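Local coordinates for protein histidine phosphotransferase (Caulobacter crescentus, PDB 2OOC) that probably passes phosphoryl groups between two-component signalling proteins as a histidine phosphotransferase, and acts as an essential regulator of stalk biogenesis, at residues Gly18-Ala21 with Ala25-Asp28; Glu29-Phe34 with Leu97-Tyr102; Thr58-Ala63 with Arg77-Gln82. All coordinates share one frame; numbering follows the deposited sequence.

Contact 1 (Gly18-Ala21 with Ala25-Asp28); sequences GFAA and AVVD
A20 and V26 bring the two backbones closest, with their CA atoms 5.3 Å apart. A20 sits just past the end of helix 13-19, and V26 and V27 lie in the first turn of helix 24-41. The first helix stops in a Schellman motif. A21 leaves helical geometry with a positive phi of 50°, and its N donates to G18 O at 2.9 Å. The chain then turns back, and the side chain of D23 accepts a hydrogen bond from the backbone N of A25 as the next helix begins.

The contact is carried by one methyl group. A20 CB points at helix 24-41 and meets both valines there. Its approach to V27 CG2 is tight, at 3.4 Å. This branch of V27 stands beside the backbone N and anti to the carbonyl carbon, while CG1 is anti to N (chi1 173°). V26 meets the same methyl with its CB and CG1. A20 CB lies 3.8 Å from V26 CB, and V26 CG1 also leans against A20 CA at 3.9 Å.

No hydrogen bond joins the two segments. A20 and V27 are buried, whereas V26 keeps partial exposure. The chemistry is wholly apolar across the contact. This implies that the turn between helices 13-19 and 24-41 is probably held by close fit and by shielding aliphatic surface from water.

Contact 2 (Glu29-Phe34 with Leu97-Tyr102); sequences EVLALF and LDIAAY
L31 and I99 pack against each other between helices 24-41 and 85-111, with F34 and Y102 flanking them. L31 divides its two methyls between the partners. CD2 rests 3.9 Å from I99 CG2 and equally near I99 CG1. CD1 goes to Y102, where the nearest ring atom is CD1 at 3.7 Å. The side chains of L31 and Y102 cross at about a right angle, and the methyl approaches the ring obliquely.

I99 splits its branches in turn. CG2 serves L31, while CD1 reaches the F34 ring, 3.4 Å from F34 CD2 and 3.6 Å from F34 CE2. The branch leading to CD1 starts beside the backbone N of I99 (chi1 -74°), which leaves CG2 anti to that N. All four residues are buried, and no hydrogen bond crosses between the segments.

The helices run roughly antiparallel. Their local axes make an angle of 141° and pass 10.7 Å apart at closest. A second shell holds Y102 in place: its hydroxyl is hydrogen-bonded to E17 and its ring stacks with F13. F24 also touches this side chain. R35 lies against I99.

Such apolar packing between antiparallel helices forms the core of the four-helix bundle of Hpt domains. Around it, helix 13-19 contributes L16 against L31. On the F34 side, helix 52-66 adds A62 and V66, and L92 and L96 come from the earlier turns of helix 85-111.

Contact 3 (Thr58-Ala63 with Arg77-Gln82); sequences TVKGAA and RCEAGQ
K60 and E79 face each other from neighbouring helices, with K60 CA and E79 CA 9.8 Å apart, the nearest CA pair of the two segments. Only long side chains can span such a gap, and these two meet in a salt bridge. K60 NZ donates to E79 OE1 at 2.7 Å, using the syn lone pair of that oxygen. The chains cross at about a right angle. K60 sets out with CG anti to its backbone N, then bends at chi3 (69°), and the bend brings CE within 3.5 Å of E79 OE1. E79 is extended beyond CG and presents its carboxylate to the ammonium group.

A water closes the arrangement. It accepts from K60 NZ at 2.9 Å and donates to E79 OE2 at 2.5 Å. Both carboxylate oxygens are therefore engaged, one directly and one through the water, which should limit rotation of the group.

E79 is the last residue of helix 69-79. The helix finishes in a Schellman motif at G81, whose phi is 70°, with G81 N bonded to C78 O and Q82 N to R77 O.

H57, K60 and G61 fit the HxxKG motif of Hpt domains, in which the histidine is normally the phosphorylated residue. E79 touches H57 and V56, so the bridge lies close to the probable phosphorylation site. The contact lies at the surface. Beneath it, C75 touches K60, while V59 packs on L71 and C75 to join helices 52-66 and 69-79. C78 faces L85 and V88 of helix 85-111.

From the N terminus, helix 13-19 leads into contact 1, which closes a short loop onto the first turn of helix 24-41. That helix runs directly on into contact 2, whose second half comes 63 residues later on helix 85-111. Contact 3 opens and closes within this interval, joining helices 52-66 and 69-79. Contact 1 precedes both, and no two contacts cross along the chain. Contacts 1 and 2 touch in space, with V27 CG1 3.6 Å from Y102 CE1. Contacts 2 and 3 also meet, through F34 CD1 and A62 O at 3.7 Å. Contacts 1 and 3 lie on opposite sides of the chain's centre, about 24 Å apart between centres.

Contact 1 (Gly18-Ala21 with Ala25-Asp28)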
ATOM      1  N   GLY A  18      -0.693   9.264  12.622  1.00 22.56           N
ATOM      2  CA  GLY A  18      -0.195   8.963  13.964  1.00 21.17           C
ATOM      3  C   GLY A  18       1.247   8.423  14.020  1.00 20.53           C
ATOM      4  O   GLY A  18       1.970   8.752  14.919  1.00 22.48           O
ATOM      5  N   PHE A  19       1.546   7.507  13.129  1.00 23.39           N
ATOM      6  CA  PHE A  19       2.918   6.986  12.966  1.00 25.89           C
ATOM      7  C   PHE A  19       3.925   8.144  12.808  1.00 26.50           C
ATOM      8  O   PHE A  19       4.975   8.164  13.414  1.00 28.53           O
ATOM      9  CB  PHE A  19       2.959   6.090  11.759  1.00 25.70           C
ATOM     10  CG  PHE A  19       4.277   5.424  11.562  1.00 32.02           C
ATOM     11  CD1 PHE A  19       5.294   6.039  10.827  1.00 34.39           C
ATOM     12  CD2 PHE A  19       4.532   4.196  12.185  1.00 33.97           C
ATOM     13  CE1 PHE A  19       6.537   5.465  10.710  1.00 43.45           C
ATOM     14  CE2 PHE A  19       5.758   3.583  12.031  1.00 45.90           C
ATOM     15  CZ  PHE A  19       6.772   4.213  11.295  1.00 40.51           C
ATOM     16  N   ALA A  20       3.458   9.166  12.108  1.00 27.19           N
ATOM     17  CA  ALA A  20       4.233  10.401  11.857  1.00 25.47           C
ATOM     18  C   ALA A  20       4.165  11.408  12.983  1.00 28.09           C
ATOM     19  O   ALA A  20       4.760  12.496  12.908  1.00 27.53           O
ATOM     20  CB  ALA A  20       3.722  10.978  10.574  1.00 24.71           C
ATOM     21  N   ALA A  21       3.430  11.112  14.055  1.00 25.72           N
ATOM     22  CA  ALA A  21       3.140  12.057  15.121  1.00 24.55           C
ATOM     23  C   ALA A  21       2.611  13.414  14.518  1.00 27.50           C
ATOM     24  O   ALA A  21       2.876  14.502  15.026  1.00 30.05           O
ATOM     25  CB  ALA A  21       4.343  12.256  16.078  1.00 26.91           C
ATOM     26  N   ALA A  25       6.126  15.836   6.947  1.00 23.25           N
ATOM     27  CA  ALA A  25       7.327  15.445   6.252  1.00 24.34           C
ATOM     28  C   ALA A  25       7.489  13.924   6.388  1.00 25.23           C
ATOM     29  O   ALA A  25       7.957  13.257   5.445  1.00 23.83           O
ATOM     30  CB  ALA A  25       8.539  16.187   6.819  1.00 23.69           C
ATOM     31  N   VAL A  26       7.143  13.406   7.558  1.00 21.51           N
ATOM     32  CA  VAL A  26       7.279  11.944   7.759  1.00 23.04           C
ATOM     33  C   VAL A  26       6.195  11.188   6.987  1.00 21.72           C
ATOM     34  O   VAL A  26       6.450  10.167   6.332  1.00 21.61           O
ATOM     35  CB  VAL A  26       7.267  11.560   9.233  1.00 21.37           C
ATOM     36  CG1 VAL A  26       7.251  10.030   9.399  1.00 20.88           C
ATOM     37  CG2 VAL A  26       8.495  12.153   9.967  1.00 20.90           C
ATOM     38  N   VAL A  27       4.990  11.700   6.994  1.00 22.42           N
ATOM     39  CA  VAL A  27       3.944  11.120   6.167  1.00 25.08           C
ATOM     40  C   VAL A  27       4.374  11.042   4.701  1.00 24.07           C
ATOM     41  O   VAL A  27       4.292   9.971   4.084  1.00 23.83           O
ATOM     42  CB  VAL A  27       2.633  11.922   6.304  1.00 24.46           C
ATOM     43  CG1 VAL A  27       1.590  11.357   5.244  1.00 26.73           C
ATOM     44  CG2 VAL A  27       2.045  11.896   7.720  1.00 24.83           C
ATOM     45  N   ASP A  28       4.884  12.147   4.175  1.00 25.14           N
ATOM     46  CA  ASP A  28       5.296  12.223   2.786  1.00 25.38           C
ATOM     47  C   ASP A  28       6.368  11.184   2.481  1.00 22.68           C
ATOM     48  O   ASP A  28       6.341  10.534   1.410  1.00 23.18           O
ATOM     49  CB  ASP A  28       5.794  13.633   2.416  1.00 23.89           C
ATOM     50  CG  ASP A  28       4.674  14.704   2.398  1.00 39.27           C
ATOM     51  OD1 ASP A  28       3.461  14.370   2.421  1.00 44.44           O
ATOM     52  OD2 ASP A  28       5.026  15.905   2.423  1.00 47.17           O
TER

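Contact 2 (Glu29-Phe34 with Leu97-Tyr102)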
ATOM      1  N   GLU A  29       7.316  11.040   3.407  1.00 22.36           N
ATOM      2  CA  GLU A  29       8.411  10.048   3.292  0.50 21.01           C
ATOM      3  C   GLU A  29       7.886   8.628   3.190  1.00 23.16           C
ATOM      4  O   GLU A  29       8.324   7.822   2.365  1.00 22.98           O
ATOM      5  CB  GLU A  29       9.276  10.136   4.543  0.50 19.48           C
ATOM      6  CG  GLU A  29      10.485   9.140   4.575  0.50 19.58           C
ATOM      7  CD  GLU A  29      11.024   8.862   5.983  0.50 23.68           C
ATOM      8  OE1 GLU A  29      10.446   9.306   7.000  0.50 30.69           O
ATOM      9  OE2 GLU A  29      12.064   8.187   6.077  0.50 24.57           O
ATOM     10  N   VAL A  30       6.988   8.316   4.110  1.00 22.27           N
ATOM     11  CA  VAL A  30       6.503   6.964   4.197  1.00 22.72           C
ATOM     12  C   VAL A  30       5.674   6.608   2.941  1.00 26.24           C
ATOM     13  O   VAL A  30       5.778   5.500   2.391  1.00 26.01           O
ATOM     14  CB  VAL A  30       5.700   6.746   5.494  1.00 24.55           C
ATOM     15  CG1 VAL A  30       4.918   5.412   5.397  1.00 27.48           C
ATOM     16  CG2 VAL A  30       6.648   6.824   6.714  1.00 24.81           C
ATOM     17  N   LEU A  31       4.860   7.552   2.510  1.00 23.00           N
ATOM     18  CA  LEU A  31       4.050   7.355   1.286  1.00 23.06           C
ATOM     19  C   LEU A  31       4.987   7.105   0.096  1.00 23.14           C
ATOM     20  O   LEU A  31       4.763   6.223  -0.756  1.00 20.98           O
ATOM     21  CB  LEU A  31       3.098   8.499   0.985  1.00 25.25           C
ATOM     22  CG  LEU A  31       1.983   8.681   2.017  1.00 28.86           C
ATOM     23  CD1 LEU A  31       1.183   9.824   1.575  1.00 33.20           C
ATOM     24  CD2 LEU A  31       1.245   7.336   2.217  1.00 31.02           C
ATOM     25  N   ALA A  32       6.078   7.880   0.012  1.00 20.10           N
ATOM     26  CA  ALA A  32       7.033   7.673  -1.063  1.00 23.03           C
ATOM     27  C   ALA A  32       7.748   6.308  -0.992  1.00 22.20           C
ATOM     28  O   ALA A  32       7.870   5.631  -2.010  1.00 21.65           O
ATOM     29  CB  ALA A  32       8.030   8.829  -1.104  1.00 21.35           C
ATOM     30  N   LEU A  33       8.082   5.865   0.219  1.00 23.48           N
ATOM     31  CA  LEU A  33       8.657   4.548   0.394  1.00 23.91           C
ATOM     32  C   LEU A  33       7.694   3.442  -0.020  1.00 22.89           C
ATOM     33  O   LEU A  33       8.092   2.486  -0.668  1.00 22.46           O
ATOM     34  CB  LEU A  33       9.047   4.370   1.875  1.00 23.68           C
ATOM     35  CG  LEU A  33      10.232   5.224   2.359  1.00 26.94           C
ATOM     36  CD1 LEU A  33      10.427   5.056   3.942  1.00 27.03           C
ATOM     37  CD2 LEU A  33      11.489   4.890   1.560  1.00 25.30           C
ATOM     38  N   PHE A  34       6.432   3.591   0.321  1.00 22.89           N
ATOM     39  CA  PHE A  34       5.454   2.580  -0.007  1.00 21.96           C
ATOM     40  C   PHE A  34       5.301   2.489  -1.524  1.00 22.17           C
ATOM     41  O   PHE A  34       5.240   1.409  -2.082  1.00 22.60           O
ATOM     42  CB  PHE A  34       4.099   2.882   0.593  1.00 22.10           C
ATOM     43  CG  PHE A  34       3.056   1.840   0.276  1.00 23.53           C
ATOM     44  CD1 PHE A  34       2.915   0.715   1.087  1.00 23.94           C
ATOM     45  CD2 PHE A  34       2.260   1.936  -0.841  1.00 24.30           C
ATOM     46  CE1 PHE A  34       1.979  -0.244   0.743  1.00 24.34           C
ATOM     47  CE2 PHE A  34       1.303   1.014  -1.176  1.00 22.66           C
ATOM     48  CZ  PHE A  34       1.194  -0.126  -0.393  1.00 24.32           C
ATOM     49  N   LEU A  97      -4.267   4.278  -5.305  1.00 21.83           N
ATOM     50  CA  LEU A  97      -5.220   5.314  -5.705  1.00 20.79           C
ATOM     51  C   LEU A  97      -5.355   6.336  -4.608  1.00 19.63           C
ATOM     52  O   LEU A  97      -5.253   7.538  -4.816  1.00 19.85           O
ATOM     53  CB  LEU A  97      -6.560   4.622  -5.976  1.00 19.39           C
ATOM     54  CG  LEU A  97      -7.673   5.603  -6.253  1.00 20.32           C
ATOM     55  CD1 LEU A  97      -7.548   6.153  -7.702  1.00 19.68           C
ATOM     56  CD2 LEU A  97      -8.979   4.825  -6.151  1.00 21.19           C
ATOM     57  N   ASP A  98      -5.523   5.792  -3.401  1.00 19.65           N
ATOM     58  CA  ASP A  98      -5.690   6.596  -2.185  0.50 19.81           C
ATOM     59  C   ASP A  98      -4.431   7.399  -1.855  1.00 21.49           C
ATOM     60  O   ASP A  98      -4.488   8.572  -1.588  1.00 22.10           O
ATOM     61  CB  ASP A  98      -5.998   5.658  -0.992  0.50 20.39           C
ATOM     62  CG  ASP A  98      -7.456   5.491  -0.723  0.50 25.31           C
ATOM     63  OD1 ASP A  98      -8.207   5.496  -1.723  0.50 32.62           O
ATOM     64  OD2 ASP A  98      -7.803   5.347   0.488  0.50 20.85           O
ATOM     65  N   ILE A  99      -3.310   6.718  -1.900  1.00 23.08           N
ATOM     66  CA  ILE A  99      -2.027   7.331  -1.561  1.00 23.56           C
ATOM     67  C   ILE A  99      -1.676   8.435  -2.526  1.00 24.53           C
ATOM     68  O   ILE A  99      -1.264   9.535  -2.110  1.00 24.27           O
ATOM     69  CB  ILE A  99      -0.936   6.256  -1.521  1.00 25.56           C
ATOM     70  CG1 ILE A  99      -1.138   5.427  -0.247  1.00 23.75           C
ATOM     71  CG2 ILE A  99       0.471   6.878  -1.589  1.00 26.34           C
ATOM     72  CD1 ILE A  99      -0.321   4.143  -0.285  1.00 28.16           C
ATOM     73  N   ALA A 100      -1.865   8.192  -3.827  1.00 22.22           N
ATOM     74  CA  ALA A 100      -1.578   9.214  -4.820  1.00 24.00           C
ATOM     75  C   ALA A 100      -2.466  10.447  -4.653  1.00 24.55           C
ATOM     76  O   ALA A 100      -2.083  11.615  -4.768  1.00 23.77           O
ATOM     77  CB  ALA A 100      -1.685   8.661  -6.248  1.00 26.92           C
ATOM     78  N   ALA A 101      -3.730  10.203  -4.343  1.00 21.33           N
ATOM     79  CA  ALA A 101      -4.690  11.265  -4.136  1.00 21.94           C
ATOM     80  C   ALA A 101      -4.411  12.115  -2.888  1.00 23.01           C
ATOM     81  O   ALA A 101      -4.626  13.325  -2.866  1.00 25.00           O
ATOM     82  CB  ALA A 101      -6.141  10.689  -4.092  1.00 23.35           C
ATOM     83  N   TYR A 102      -3.925  11.452  -1.823  1.00 23.55           N
ATOM     84  CA  TYR A 102      -3.558  12.136  -0.599  1.00 25.48           C
ATOM     85  C   TYR A 102      -2.375  13.049  -0.867  1.00 26.48           C
ATOM     86  O   TYR A 102      -2.398  14.194  -0.431  1.00 27.03           O
ATOM     87  CB  TYR A 102      -3.207  11.133   0.455  1.00 25.12           C
ATOM     88  CG  TYR A 102      -2.850  11.683   1.832  1.00 24.81           C
ATOM     89  CD1 TYR A 102      -1.587  12.153   2.081  1.00 28.96           C
ATOM     90  CD2 TYR A 102      -3.766  11.681   2.859  1.00 26.75           C
ATOM     91  CE1 TYR A 102      -1.225  12.600   3.331  1.00 31.68           C
ATOM     92  CE2 TYR A 102      -3.412  12.122   4.134  1.00 28.13           C
ATOM     93  CZ  TYR A 102      -2.142  12.584   4.343  1.00 29.41           C
ATOM     94  OH  TYR A 102      -1.736  13.046   5.578  1.00 33.38           O
TER

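Contact 3 (Thr58-Ala63 with Arg77-Gln82)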
ATOM      1  N   THR A  58       5.817  -9.339   1.255  1.00 23.61           N
ATOM      2  CA  THR A  58       6.429  -8.040   1.390  1.00 22.81           C
ATOM      3  C   THR A  58       5.349  -6.955   1.319  1.00 21.43           C
ATOM      4  O   THR A  58       5.297  -6.049   2.133  1.00 22.52           O
ATOM      5  CB  THR A  58       7.511  -7.835   0.302  1.00 25.70           C
ATOM      6  OG1 THR A  58       8.491  -8.879   0.445  1.00 24.85           O
ATOM      7  CG2 THR A  58       8.175  -6.441   0.424  1.00 26.91           C
ATOM      8  N   VAL A  59       4.429  -7.060   0.362  1.00 21.49           N
ATOM      9  CA  VAL A  59       3.290  -6.120   0.250  1.00 21.58           C
ATOM     10  C   VAL A  59       2.483  -6.143   1.515  1.00 21.98           C
ATOM     11  O   VAL A  59       2.050  -5.080   1.980  1.00 23.10           O
ATOM     12  CB  VAL A  59       2.437  -6.377  -1.023  1.00 24.32           C
ATOM     13  CG1 VAL A  59       1.187  -5.507  -0.999  1.00 22.99           C
ATOM     14  CG2 VAL A  59       3.306  -6.093  -2.289  1.00 22.45           C
ATOM     15  N   LYS A  60       2.280  -7.318   2.103  1.00 20.84           N
ATOM     16  CA  LYS A  60       1.478  -7.439   3.301  1.00 21.71           C
ATOM     17  C   LYS A  60       2.071  -6.592   4.400  1.00 22.77           C
ATOM     18  O   LYS A  60       1.368  -5.822   5.057  1.00 22.94           O
ATOM     19  CB  LYS A  60       1.352  -8.886   3.751  1.00 22.39           C
ATOM     20  CG  LYS A  60       0.525  -9.103   4.982  1.00 21.30           C
ATOM     21  CD  LYS A  60       0.445 -10.579   5.400  1.00 24.76           C
ATOM     22  CE  LYS A  60       1.722 -11.113   5.889  1.00 26.58           C
ATOM     23  NZ  LYS A  60       1.606 -12.530   6.441  1.00 26.05           N
ATOM     24  N   GLY A  61       3.372  -6.697   4.585  1.00 22.44           N
ATOM     25  CA  GLY A  61       3.979  -5.940   5.662  1.00 25.56           C
ATOM     26  C   GLY A  61       4.023  -4.443   5.397  1.00 25.95           C
ATOM     27  O   GLY A  61       3.842  -3.613   6.328  1.00 23.11           O
ATOM     28  N   ALA A  62       4.247  -4.069   4.137  1.00 23.09           N
ATOM     29  CA  ALA A  62       4.286  -2.642   3.758  1.00 22.19           C
ATOM     30  C   ALA A  62       2.925  -2.036   3.964  1.00 22.61           C
ATOM     31  O   ALA A  62       2.768  -0.905   4.438  1.00 23.39           O
ATOM     32  CB  ALA A  62       4.696  -2.447   2.330  1.00 24.45           C
ATOM     33  N   ALA A  63       1.947  -2.802   3.573  1.00 20.31           N
ATOM     34  CA  ALA A  63       0.557  -2.361   3.728  1.00 21.05           C
ATOM     35  C   ALA A  63       0.185  -2.068   5.185  1.00 23.00           C
ATOM     36  O   ALA A  63      -0.395  -1.020   5.547  1.00 23.46           O
ATOM     37  CB  ALA A  63      -0.447  -3.404   3.124  1.00 21.72           C
ATOM     38  N   ARG A  77      -5.073 -13.442   3.207  1.00 26.55           N
ATOM     39  CA  ARG A  77      -6.025 -14.409   2.650  0.50 27.47           C
ATOM     40  C   ARG A  77      -5.422 -15.124   1.447  1.00 29.58           C
ATOM     41  O   ARG A  77      -5.620 -16.322   1.254  1.00 27.29           O
ATOM     42  CB  ARG A  77      -7.336 -13.739   2.250  0.50 26.25           C
ATOM     43  CG  ARG A  77      -8.206 -13.279   3.401  0.50 29.62           C
ATOM     44  CD  ARG A  77      -9.623 -12.992   2.958  0.50 32.95           C
ATOM     45  NE  ARG A  77      -9.798 -11.669   2.362  0.50 37.15           N
ATOM     46  CZ  ARG A  77     -10.096 -10.559   3.036  0.50 40.75           C
ATOM     47  NH1 ARG A  77     -10.245 -10.569   4.361  0.50 43.87           N
ATOM     48  NH2 ARG A  77     -10.253  -9.421   2.371  0.50 43.57           N
ATOM     49  N   CYS A  78      -4.657 -14.395   0.624  1.00 24.89           N
ATOM     50  CA  CYS A  78      -4.010 -14.972  -0.540  1.00 24.79           C
ATOM     51  C   CYS A  78      -3.034 -16.047  -0.036  1.00 27.42           C
ATOM     52  O   CYS A  78      -3.000 -17.153  -0.566  1.00 27.87           O
ATOM     53  CB  CYS A  78      -3.299 -13.879  -1.381  1.00 25.07           C
ATOM     54  SG  CYS A  78      -2.407 -14.480  -2.778  1.00 26.55           S
ATOM     55  N   GLU A  79      -2.290 -15.743   1.024  1.00 27.26           N
ATOM     56  CA  GLU A  79      -1.346 -16.686   1.602  1.00 30.81           C
ATOM     57  C   GLU A  79      -2.075 -17.930   2.120  1.00 31.63           C
ATOM     58  O   GLU A  79      -1.482 -19.007   2.137  1.00 35.47           O
ATOM     59  CB  GLU A  79      -0.595 -16.020   2.734  1.00 29.13           C
ATOM     60  CG  GLU A  79       0.473 -15.040   2.262  1.00 29.43           C
ATOM     61  CD  GLU A  79       1.113 -14.224   3.360  1.00 31.62           C
ATOM     62  OE1 GLU A  79       0.524 -14.084   4.474  1.00 34.36           O
ATOM     63  OE2 GLU A  79       2.232 -13.718   3.098  1.00 32.82           O
ATOM     64  N   ALA A  80      -3.323 -17.780   2.524  1.00 30.54           N
ATOM     65  CA  ALA A  80      -4.172 -18.898   3.025  1.00 31.72           C
ATOM     66  C   ALA A  80      -4.888 -19.617   1.874  1.00 37.05           C
ATOM     67  O   ALA A  80      -5.696 -20.532   2.125  1.00 39.32           O
ATOM     68  CB  ALA A  80      -5.204 -18.373   4.028  1.00 32.24           C
ATOM     69  N   GLY A  81      -4.603 -19.228   0.628  1.00 35.18           N
ATOM     70  CA  GLY A  81      -5.279 -19.743  -0.530  1.00 32.99           C
ATOM     71  C   GLY A  81      -6.712 -19.307  -0.699  1.00 35.26           C
ATOM     72  O   GLY A  81      -7.412 -19.897  -1.530  1.00 37.16           O
ATOM     73  N   GLN A  82      -7.141 -18.254   0.028  1.00 32.84           N
ATOM     74  CA  GLN A  82      -8.521 -17.737   0.057  0.50 34.53           C
ATOM     75  C   GLN A  82      -8.748 -16.539  -0.878  1.00 33.50           C
ATOM     76  O   GLN A  82      -9.866 -16.046  -0.994  1.00 36.87           O
ATOM     77  CB  GLN A  82      -8.903 -17.232   1.454  0.50 35.80           C
ATOM     78  CG  GLN A  82      -8.574 -18.107   2.658  0.50 40.51           C
ATOM     79  CD  GLN A  82      -8.880 -17.366   3.959  0.50 39.24           C
ATOM     80  OE1 GLN A  82      -7.978 -16.968   4.704  0.50 39.41           O
ATOM     81  NE2 GLN A  82     -10.153 -17.124   4.197  0.50 40.64           N
TER
HETATM   82  O   HOH W   1       3.833 -13.695   4.960  1.00 50.13           O